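Local coordinates for testis-expressed protein 101 (Mus musculus, PDB 7BPS) that helps to control binding of sperm to the zona pellucida and their migration into the oviduct, probably through the adhesion molecule ADAM3, at residues A[38-46]-A[92-103]; A[116-124]-A[133-144]. One frame throughout, in Å; residues are numbered along the deposited sequence.

Interaction 1 of 2, residues A[38-46]-A[92-103]; sequences CQETVLLIK and LCNNKDSLASVW. With SO4 (sulfate ion), chain G.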
loop_
_atom_site.group_PDB
_atom_site.type_symbol
_atom_site.label_atom_id
_atom_site.label_comp_id
_atom_site.label_asym_id
_atom_site.label_seq_id
_atom_site.Cartn_x
_atom_site.Cartn_y
_atom_site.Cartn_z
ATOM N N CYS A 38 -19.418 5.255 2.258
ATOM C CA CYS A 38 -18.180 4.948 3.004
ATOM C C CYS A 38 -17.166 4.225 2.104
ATOM O O CYS A 38 -17.562 3.502 1.169
ATOM C CB CYS A 38 -18.521 4.078 4.197
ATOM S SG CYS A 38 -19.851 4.744 5.229
ATOM N N GLN A 39 -15.881 4.367 2.415
ATOM C CA GLN A 39 -14.817 3.492 1.864
ATOM C C GLN A 39 -13.828 3.155 2.981
ATOM O O GLN A 39 -13.687 3.974 3.936
ATOM C CB GLN A 39 -14.143 4.135 0.649
ATOM C CG GLN A 39 -13.362 5.396 0.957
ATOM C CD GLN A 39 -11.946 5.165 1.437
ATOM O OE1 GLN A 39 -11.359 4.099 1.205
ATOM N NE2 GLN A 39 -11.384 6.184 2.092
ATOM N N GLU A 40 -13.208 1.976 2.873
ATOM C CA GLU A 40 -12.006 1.586 3.647
ATOM C C GLU A 40 -11.011 1.051 2.620
ATOM O O GLU A 40 -11.372 0.124 1.862
ATOM C CB GLU A 40 -12.359 0.584 4.748
ATOM C CG GLU A 40 -13.108 -0.631 4.227
ATOM C CD GLU A 40 -13.778 -1.508 5.273
ATOM O OE1 GLU A 40 -14.186 -2.622 4.888
ATOM O OE2 GLU A 40 -13.873 -1.090 6.453
ATOM N N THR A 41 -9.843 1.680 2.527
ATOM C CA THR A 41 -8.778 1.327 1.563
ATOM C C THR A 41 -7.463 1.237 2.319
ATOM O O THR A 41 -7.129 2.193 3.029
ATOM C CB THR A 41 -8.670 2.366 0.450
ATOM O OG1 THR A 41 -9.945 2.440 -0.191
ATOM C CG2 THR A 41 -7.584 2.043 -0.554
ATOM N N VAL A 42 -6.741 0.135 2.164
ATOM C CA VAL A 42 -5.389 -0.016 2.760
ATOM C C VAL A 42 -4.448 -0.513 1.680
ATOM O O VAL A 42 -4.860 -1.378 0.912
ATOM C CB VAL A 42 -5.431 -0.954 3.976
ATOM C CG1 VAL A 42 -6.000 -2.332 3.644
ATOM C CG2 VAL A 42 -4.077 -1.054 4.625
ATOM N N LEU A 43 -3.232 0.019 1.648
ATOM C CA LEU A 43 -2.116 -0.439 0.788
ATOM C C LEU A 43 -0.968 -0.840 1.710
ATOM O O LEU A 43 -0.653 -0.062 2.621
ATOM C CB LEU A 43 -1.705 0.698 -0.149
ATOM C CG LEU A 43 -0.540 0.411 -1.090
ATOM C CD1 LEU A 43 -0.766 -0.812 -1.945
ATOM C CD2 LEU A 43 -0.291 1.601 -1.985
ATOM N N LEU A 44 -0.370 -2.009 1.471
ATOM C CA LEU A 44 0.746 -2.558 2.284
ATOM C C LEU A 44 1.919 -2.808 1.360
ATOM O O LEU A 44 1.726 -3.460 0.340
ATOM C CB LEU A 44 0.300 -3.852 2.975
ATOM C CG LEU A 44 -0.861 -3.682 3.955
ATOM C CD1 LEU A 44 -2.198 -4.035 3.314
ATOM C CD2 LEU A 44 -0.651 -4.503 5.204
ATOM N N ILE A 45 3.086 -2.281 1.694
ATOM C CA ILE A 45 4.319 -2.421 0.860
ATOM C C ILE A 45 5.474 -2.870 1.755
ATOM O O ILE A 45 5.682 -2.264 2.826
ATOM C CB ILE A 45 4.639 -1.116 0.132
ATOM C CG1 ILE A 45 3.441 -0.615 -0.676
ATOM C CG2 ILE A 45 5.859 -1.300 -0.734
ATOM C CD1 ILE A 45 3.516 0.843 -1.054
ATOM N N LYS A 46 6.204 -3.869 1.276
ATOM C CA LYS A 46 7.252 -4.605 2.011
ATOM C C LYS A 46 8.391 -4.886 1.034
ATOM O O LYS A 46 8.107 -5.175 -0.148
ATOM C CB LYS A 46 6.616 -5.900 2.497
ATOM C CG LYS A 46 7.364 -6.650 3.577
ATOM C CD LYS A 46 6.932 -8.090 3.676
ATOM C CE LYS A 46 7.584 -8.767 4.859
ATOM N NZ LYS A 46 9.063 -8.700 4.778
ATOM N N LEU A 92 -21.836 3.199 8.643
ATOM C CA LEU A 92 -20.841 2.437 9.445
ATOM C C LEU A 92 -20.464 1.120 8.746
ATOM O O LEU A 92 -20.040 0.181 9.457
ATOM C CB LEU A 92 -21.428 2.142 10.839
ATOM C CG LEU A 92 -21.990 3.334 11.617
ATOM C CD1 LEU A 92 -22.232 2.961 13.082
ATOM C CD2 LEU A 92 -21.083 4.545 11.520
ATOM N N CYS A 93 -20.623 1.010 7.430
ATOM C CA CYS A 93 -20.328 -0.253 6.695
ATOM C C CYS A 93 -18.799 -0.465 6.595
ATOM O O CYS A 93 -18.376 -1.625 6.609
ATOM C CB CYS A 93 -21.030 -0.271 5.345
ATOM S SG CYS A 93 -20.593 1.116 4.261
ATOM N N ASN A 94 -18.007 0.609 6.550
ATOM C CA ASN A 94 -16.524 0.557 6.438
ATOM C C ASN A 94 -15.928 0.274 7.824
ATOM O O ASN A 94 -15.242 1.142 8.373
ATOM C CB ASN A 94 -15.945 1.831 5.822
ATOM C CG ASN A 94 -16.227 3.079 6.637
ATOM O OD1 ASN A 94 -17.126 3.101 7.485
ATOM N ND2 ASN A 94 -15.480 4.135 6.361
ATOM N N ASN A 95 -16.174 -0.926 8.348
ATOM C CA ASN A 95 -15.960 -1.280 9.770
ATOM C C ASN A 95 -14.935 -2.425 9.910
ATOM O O ASN A 95 -14.831 -2.996 11.009
ATOM C CB ASN A 95 -17.312 -1.610 10.411
ATOM C CG ASN A 95 -17.951 -2.881 9.879
ATOM O OD1 ASN A 95 -17.603 -3.386 8.810
ATOM N ND2 ASN A 95 -18.888 -3.429 10.641
ATOM N N LYS A 96 -14.168 -2.738 8.871
ATOM C CA LYS A 96 -13.081 -3.748 8.986
ATOM C C LYS A 96 -12.128 -3.310 10.112
ATOM O O LYS A 96 -11.746 -2.140 10.140
ATOM C CB LYS A 96 -12.378 -3.901 7.637
ATOM C CG LYS A 96 -11.379 -5.045 7.566
ATOM C CD LYS A 96 -11.245 -5.621 6.174
ATOM C CE LYS A 96 -10.321 -6.818 6.108
ATOM N NZ LYS A 96 -10.800 -7.960 6.922
ATOM N N ASP A 97 -11.785 -4.206 11.035
ATOM C CA ASP A 97 -11.010 -3.894 12.266
ATOM C C ASP A 97 -9.563 -4.364 12.082
ATOM O O ASP A 97 -8.669 -3.797 12.720
ATOM C CB ASP A 97 -11.724 -4.474 13.494
ATOM C CG ASP A 97 -11.027 -5.606 14.227
ATOM O OD1 ASP A 97 -9.965 -5.335 14.851
ATOM O OD2 ASP A 97 -11.584 -6.736 14.225
ATOM N N SER A 98 -9.345 -5.341 11.214
ATOM C CA SER A 98 -8.133 -6.204 11.164
ATOM C C SER A 98 -7.747 -6.442 9.699
ATOM O O SER A 98 -8.653 -6.495 8.831
ATOM C CB SER A 98 -8.385 -7.504 11.924
ATOM O OG SER A 98 -7.979 -8.672 11.208
ATOM N N LEU A 99 -6.447 -6.592 9.444
ATOM C CA LEU A 99 -5.876 -6.810 8.094
ATOM C C LEU A 99 -5.538 -8.292 7.893
ATOM O O LEU A 99 -4.793 -8.622 6.920
ATOM C CB LEU A 99 -4.623 -5.941 7.973
ATOM C CG LEU A 99 -4.815 -4.451 8.225
ATOM C CD1 LEU A 99 -3.543 -3.707 7.873
ATOM C CD2 LEU A 99 -5.981 -3.890 7.432
ATOM N N ALA A 100 -6.038 -9.172 8.758
ATOM C CA ALA A 100 -5.681 -10.613 8.755
ATOM C C ALA A 100 -6.044 -11.237 7.398
ATOM O O ALA A 100 -5.212 -11.957 6.847
ATOM C CB ALA A 100 -6.362 -11.311 9.911
ATOM N N SER A 101 -7.225 -10.939 6.860
ATOM C CA SER A 101 -7.724 -11.493 5.575
ATOM C C SER A 101 -7.072 -10.794 4.371
ATOM O O SER A 101 -7.413 -11.175 3.256
ATOM C CB SER A 101 -9.226 -11.386 5.492
ATOM O OG SER A 101 -9.613 -10.028 5.321
ATOM N N VAL A 102 -6.193 -9.806 4.571
ATOM C CA VAL A 102 -5.651 -8.946 3.478
ATOM C C VAL A 102 -4.203 -9.339 3.181
ATOM O O VAL A 102 -3.868 -9.382 1.992
ATOM C CB VAL A 102 -5.737 -7.460 3.872
ATOM C CG1 VAL A 102 -5.131 -6.533 2.831
ATOM C CG2 VAL A 102 -7.158 -7.051 4.179
ATOM N N TRP A 103 -3.377 -9.581 4.209
ATOM C CA TRP A 103 -1.885 -9.565 4.083
ATOM C C TRP A 103 -1.310 -10.971 4.330
ATOM O O TRP A 103 -1.010 -11.219 5.500
ATOM C CB TRP A 103 -1.301 -8.491 5.032
ATOM C CG TRP A 103 0.183 -8.238 4.962
ATOM C CD1 TRP A 103 1.074 -8.372 5.986
ATOM C CD2 TRP A 103 0.952 -7.739 3.844
ATOM N NE1 TRP A 103 2.334 -8.015 5.586
ATOM C CE2 TRP A 103 2.293 -7.629 4.271
ATOM C CE3 TRP A 103 0.644 -7.407 2.519
ATOM C CZ2 TRP A 103 3.318 -7.225 3.410
ATOM C CZ3 TRP A 103 1.651 -6.997 1.673
ATOM C CH2 TRP A 103 2.969 -6.904 2.112
HETATM S S SO4 G . -12.541 -7.761 10.522
HETATM O O1 SO4 G . -13.218 -8.111 9.295
HETATM O O2 SO4 G . -12.562 -8.889 11.427
HETATM O O3 SO4 G . -11.175 -7.408 10.223
HETATM O O4 SO4 G . -13.208 -6.643 11.145
#
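W103 turns CG away from its own amide nitrogen (chi1 -175°), which carries the indole against L44 and K46; L44 CB lies over one face, 3.9 Å from the centroid of the six-membered ring, a CH-pi contact. L44 sets its CG beside the backbone N (chi1 -62°), and the two side chains run past each other in opposite directions, L44 CD2 3.8 Å from W103 CG. K46 CB instead lies at the edge, in the ring plane, 3.7 Å from W103 CZ2, a place suited to a lysine whose amine leads off elsewhere. V42 and L44 are buried on the side of the strand facing 92-103, where compact apolar groups pack on L99 and V102: L44 CD1 is 3.9 Å from V102 CG1, and V42 CG1 leans on L99 CD2. V42 also touches W25 and V54.

The other end of the strand is polar. N94 ND2 donates to Q39 O at 3.0 Å, nearly straight at 166°, and also to Q8 O, so this one amide links two strands. C38 and C93, touching at CB and SG, belong to separate disulfides, with C7 and C88. D97 N bonds sulfate O4 at 2.8 Å, while K96 NZ, led away from the strand, reaches this anion, probably from the crystallisation liquor, only weakly. Buried E40 accepts from K96 N through OE2, an atom whose position is less sure, and its OE1 is held by Y84 and N86. A long, weak ion pair with K58 would probably favour ionised E40, a better acceptor for the backbone of the irregular chain.

Interaction 2 of 2, residues A[116-124]-A[133-144]; sequences GTRHCPTCV and PSMPCANGTTQC. With SO4 (sulfate ion), chain H.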
loop_
_atom_site.group_PDB
_atom_site.type_symbol
_atom_site.label_atom_id
_atom_site.label_comp_id
_atom_site.label_asym_id
_atom_site.label_seq_id
_atom_site.Cartn_x
_atom_site.Cartn_y
_atom_site.Cartn_z
ATOM N N GLY A 116 26.616 -17.774 -8.404
ATOM C CA GLY A 116 26.463 -16.453 -9.053
ATOM C C GLY A 116 25.125 -15.791 -8.732
ATOM O O GLY A 116 24.357 -15.506 -9.680
ATOM N N THR A 117 24.864 -15.515 -7.446
ATOM C CA THR A 117 23.584 -14.937 -6.938
ATOM C C THR A 117 23.702 -13.392 -6.965
ATOM O O THR A 117 24.803 -12.833 -6.805
ATOM C CB THR A 117 23.079 -15.616 -5.636
ATOM O OG1 THR A 117 22.640 -14.627 -4.695
ATOM C CG2 THR A 117 24.071 -16.541 -4.951
ATOM N N ARG A 118 22.585 -12.724 -7.242
ATOM C CA ARG A 118 22.481 -11.250 -7.326
ATOM C C ARG A 118 22.204 -10.706 -5.929
ATOM O O ARG A 118 21.665 -11.442 -5.093
ATOM C CB ARG A 118 21.414 -10.881 -8.361
ATOM C CG ARG A 118 21.619 -11.571 -9.706
ATOM C CD ARG A 118 22.999 -11.353 -10.317
ATOM N NE ARG A 118 22.892 -10.916 -11.705
ATOM C CZ ARG A 118 23.143 -9.681 -12.155
ATOM N NH1 ARG A 118 23.555 -8.726 -11.330
ATOM N NH2 ARG A 118 22.993 -9.418 -13.445
ATOM N N HIS A 119 22.594 -9.454 -5.703
ATOM C CA HIS A 119 22.386 -8.665 -4.461
ATOM C C HIS A 119 21.820 -7.283 -4.839
ATOM O O HIS A 119 22.138 -6.789 -5.916
ATOM C CB HIS A 119 23.699 -8.584 -3.672
ATOM C CG HIS A 119 24.308 -9.924 -3.416
ATOM N ND1 HIS A 119 24.884 -10.689 -4.429
ATOM C CD2 HIS A 119 24.421 -10.654 -2.281
ATOM C CE1 HIS A 119 25.330 -11.821 -3.917
ATOM N NE2 HIS A 119 25.075 -11.815 -2.599
ATOM N N CYS A 120 20.944 -6.722 -4.009
ATOM C CA CYS A 120 20.321 -5.394 -4.208
ATOM C C CYS A 120 20.212 -4.689 -2.864
ATOM O O CYS A 120 19.856 -5.300 -1.842
ATOM C CB CYS A 120 18.915 -5.464 -4.782
ATOM S SG CYS A 120 18.748 -6.452 -6.277
ATOM N N PRO A 121 20.503 -3.369 -2.856
ATOM C CA PRO A 121 20.191 -2.514 -1.720
ATOM C C PRO A 121 18.692 -2.657 -1.461
ATOM O O PRO A 121 17.904 -2.627 -2.413
ATOM C CB PRO A 121 20.553 -1.096 -2.192
ATOM C CG PRO A 121 21.499 -1.307 -3.358
ATOM C CD PRO A 121 21.128 -2.636 -3.971
ATOM N N THR A 122 18.334 -2.840 -0.196
ATOM C CA THR A 122 16.971 -3.232 0.215
ATOM C C THR A 122 16.491 -2.308 1.337
ATOM O O THR A 122 17.178 -2.210 2.356
ATOM C CB THR A 122 16.953 -4.702 0.662
ATOM O OG1 THR A 122 17.463 -5.512 -0.418
ATOM C CG2 THR A 122 15.578 -5.146 1.119
ATOM N N CYS A 123 15.312 -1.715 1.189
ATOM C CA CYS A 123 14.677 -0.917 2.268
ATOM C C CYS A 123 13.236 -0.547 1.895
ATOM O O CYS A 123 12.865 -0.610 0.715
ATOM C CB CYS A 123 15.485 0.348 2.542
ATOM S SG CYS A 123 15.409 1.546 1.179
ATOM N N VAL A 124 12.470 -0.151 2.901
ATOM C CA VAL A 124 11.197 0.589 2.747
ATOM C C VAL A 124 11.164 1.655 3.828
ATOM O O VAL A 124 11.683 1.442 4.942
ATOM C CB VAL A 124 9.941 -0.289 2.862
ATOM C CG1 VAL A 124 9.865 -1.315 1.754
ATOM C CG2 VAL A 124 9.833 -0.945 4.228
ATOM N N PRO A 133 20.843 -1.793 3.278
ATOM C CA PRO A 133 21.844 -2.855 3.238
ATOM C C PRO A 133 21.577 -3.781 2.035
ATOM O O PRO A 133 20.435 -3.973 1.614
ATOM C CB PRO A 133 21.661 -3.573 4.579
ATOM C CG PRO A 133 20.876 -2.619 5.425
ATOM C CD PRO A 133 19.983 -1.868 4.466
ATOM N N SER A 134 22.642 -4.307 1.467
ATOM C CA SER A 134 22.600 -5.246 0.323
ATOM C C SER A 134 22.055 -6.608 0.796
ATOM O O SER A 134 22.444 -7.081 1.875
ATOM C CB SER A 134 23.961 -5.324 -0.298
ATOM O OG SER A 134 23.951 -6.182 -1.417
ATOM N N MET A 135 21.109 -7.177 0.059
ATOM C CA MET A 135 20.543 -8.528 0.330
ATOM C C MET A 135 20.630 -9.384 -0.925
ATOM O O MET A 135 20.519 -8.892 -2.049
ATOM C CB MET A 135 19.084 -8.470 0.768
ATOM C CG MET A 135 18.878 -7.672 2.017
ATOM S SD MET A 135 17.195 -7.819 2.598
ATOM C CE MET A 135 17.330 -9.132 3.802
ATOM N N PRO A 136 20.854 -10.704 -0.767
ATOM C CA PRO A 136 20.867 -11.609 -1.904
ATOM C C PRO A 136 19.436 -11.779 -2.425
ATOM O O PRO A 136 18.503 -11.819 -1.649
ATOM C CB PRO A 136 21.474 -12.899 -1.323
ATOM C CG PRO A 136 21.127 -12.855 0.134
ATOM C CD PRO A 136 21.099 -11.386 0.511
ATOM N N CYS A 137 19.299 -11.814 -3.741
ATOM C CA CYS A 137 18.015 -11.975 -4.460
ATOM C C CYS A 137 17.668 -13.457 -4.594
ATOM O O CYS A 137 18.537 -14.226 -4.994
ATOM C CB CYS A 137 18.131 -11.351 -5.840
ATOM S SG CYS A 137 18.637 -9.608 -5.780
ATOM N N ALA A 138 16.423 -13.831 -4.312
ATOM C CA ALA A 138 15.900 -15.202 -4.484
ATOM C C ALA A 138 15.784 -15.520 -5.975
ATOM O O ALA A 138 15.727 -14.566 -6.787
ATOM C CB ALA A 138 14.554 -15.336 -3.818
ATOM N N ASN A 139 15.727 -16.816 -6.298
ATOM C CA ASN A 139 15.382 -17.318 -7.650
ATOM C C ASN A 139 14.027 -16.716 -8.045
ATOM O O ASN A 139 13.092 -16.748 -7.243
ATOM C CB ASN A 139 15.363 -18.853 -7.712
ATOM C CG ASN A 139 15.684 -19.391 -9.091
ATOM O OD1 ASN A 139 16.567 -18.863 -9.757
ATOM N ND2 ASN A 139 15.007 -20.449 -9.523
ATOM N N GLY A 140 13.912 -16.180 -9.247
ATOM C CA GLY A 140 12.630 -15.636 -9.731
ATOM C C GLY A 140 12.633 -14.113 -9.752
ATOM O O GLY A 140 11.776 -13.557 -10.456
ATOM N N THR A 141 13.549 -13.445 -9.029
ATOM C CA THR A 141 13.698 -11.967 -9.089
ATOM C C THR A 141 14.301 -11.654 -10.453
ATOM O O THR A 141 15.080 -12.467 -10.929
ATOM C CB THR A 141 14.478 -11.435 -7.885
ATOM O OG1 THR A 141 15.666 -12.210 -7.774
ATOM C CG2 THR A 141 13.687 -11.528 -6.594
ATOM N N THR A 142 13.888 -10.552 -11.072
ATOM C CA THR A 142 14.323 -10.133 -12.422
ATOM C C THR A 142 15.301 -8.957 -12.342
ATOM O O THR A 142 15.993 -8.748 -13.336
ATOM C CB THR A 142 13.113 -9.785 -13.297
ATOM O OG1 THR A 142 12.403 -8.677 -12.727
ATOM C CG2 THR A 142 12.165 -10.954 -13.491
ATOM N N GLN A 143 15.361 -8.197 -11.245
ATOM C CA GLN A 143 16.052 -6.861 -11.246
ATOM C C GLN A 143 16.302 -6.344 -9.821
ATOM O O GLN A 143 15.639 -6.806 -8.891
ATOM C CB GLN A 143 15.239 -5.818 -12.040
ATOM C CG GLN A 143 13.838 -5.526 -11.505
ATOM C CD GLN A 143 13.036 -4.481 -12.262
ATOM O OE1 GLN A 143 12.201 -3.759 -11.705
ATOM N NE2 GLN A 143 13.237 -4.410 -13.557
ATOM N N CYS A 144 17.264 -5.438 -9.658
ATOM C CA CYS A 144 17.309 -4.493 -8.521
ATOM C C CYS A 144 16.418 -3.314 -8.877
ATOM O O CYS A 144 16.369 -2.921 -10.051
ATOM C CB CYS A 144 18.719 -4.047 -8.181
ATOM S SG CYS A 144 19.804 -5.412 -7.666
HETATM S S SO4 H . 25.642 -8.481 -7.527
HETATM O O1 SO4 H . 25.980 -9.362 -8.625
HETATM O O2 SO4 H . 26.163 -9.020 -6.293
HETATM O O3 SO4 H . 26.230 -7.192 -7.756
HETATM O O4 SO4 H . 24.199 -8.337 -7.458
#
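C120 and M135 exchange two backbone hydrogen bonds, C120 N to M135 O and M135 N to C120 O, both 3.0 Å, and so form the hydrogen-bonded pair of a short antiparallel ladder. C120 O takes a second donor, the hydroxyl of T122 at 2.8 Å from OG1; the two donors reach this oxygen from opposite faces of its plane. On the face of the sheet that carries C120 and M135, T122 crosses M135 at about a right angle, T122 CG2 meeting M135 SD at 3.5 Å. Beyond the pair, C137 N gives an almost straight bond (173°) to R118 O, and T122 N gives a more bent one (136°) to P133 O. Prolines fit at 121 and 136 because both stand in non-hydrogen-bonded pairs, where no N-H is required across the ladder.

The ladder is the hairpin of strands 119-126 and 134-136 in the second Ly6/uPAR domain, whose three-finger fold gathers its disulfides at one end. Here C120 SG is joined to C144 SG (chi3 -79°), and C137 SG, itself bonded to C165, packs 3.2 Å from C120 SG. Cysteine suits these places because disulfides tie the hairpin covalently to strands 143-152 and 165-166.

On the other face H119 lays its CD2 obliquely across P136. A sulfate, probably from the crystallisation liquor, takes the backbone N of H119, with H119 N 2.6 Å from sulfate O4. H119 ND1 adds a weak bond to sulfate O2. In the type II turn from A138 to T141, T141 OG1 donates to A138 O.

Interaction 1 is the more buried of the two, eight of its fourteen touching residues being buried, though W103 and K46 lie at its margin; interaction 2 is nearer the surface, with six of thirteen exposed. Their chemistry follows. In 38-46 with 92-103 a strand meets an irregular chain, and side chains do the work, apolar at one end and polar at the other. In 116-124 with 133-144, backbone pairing and a disulfide dominate. Each contact has a sulfate at its margin. They hold different elements, their centres about 29 Å apart on opposite sides of the chain's centre, yet they touch where K46 C packs 3.9 Å from V124 CG1, a point of contact between the tandem domains.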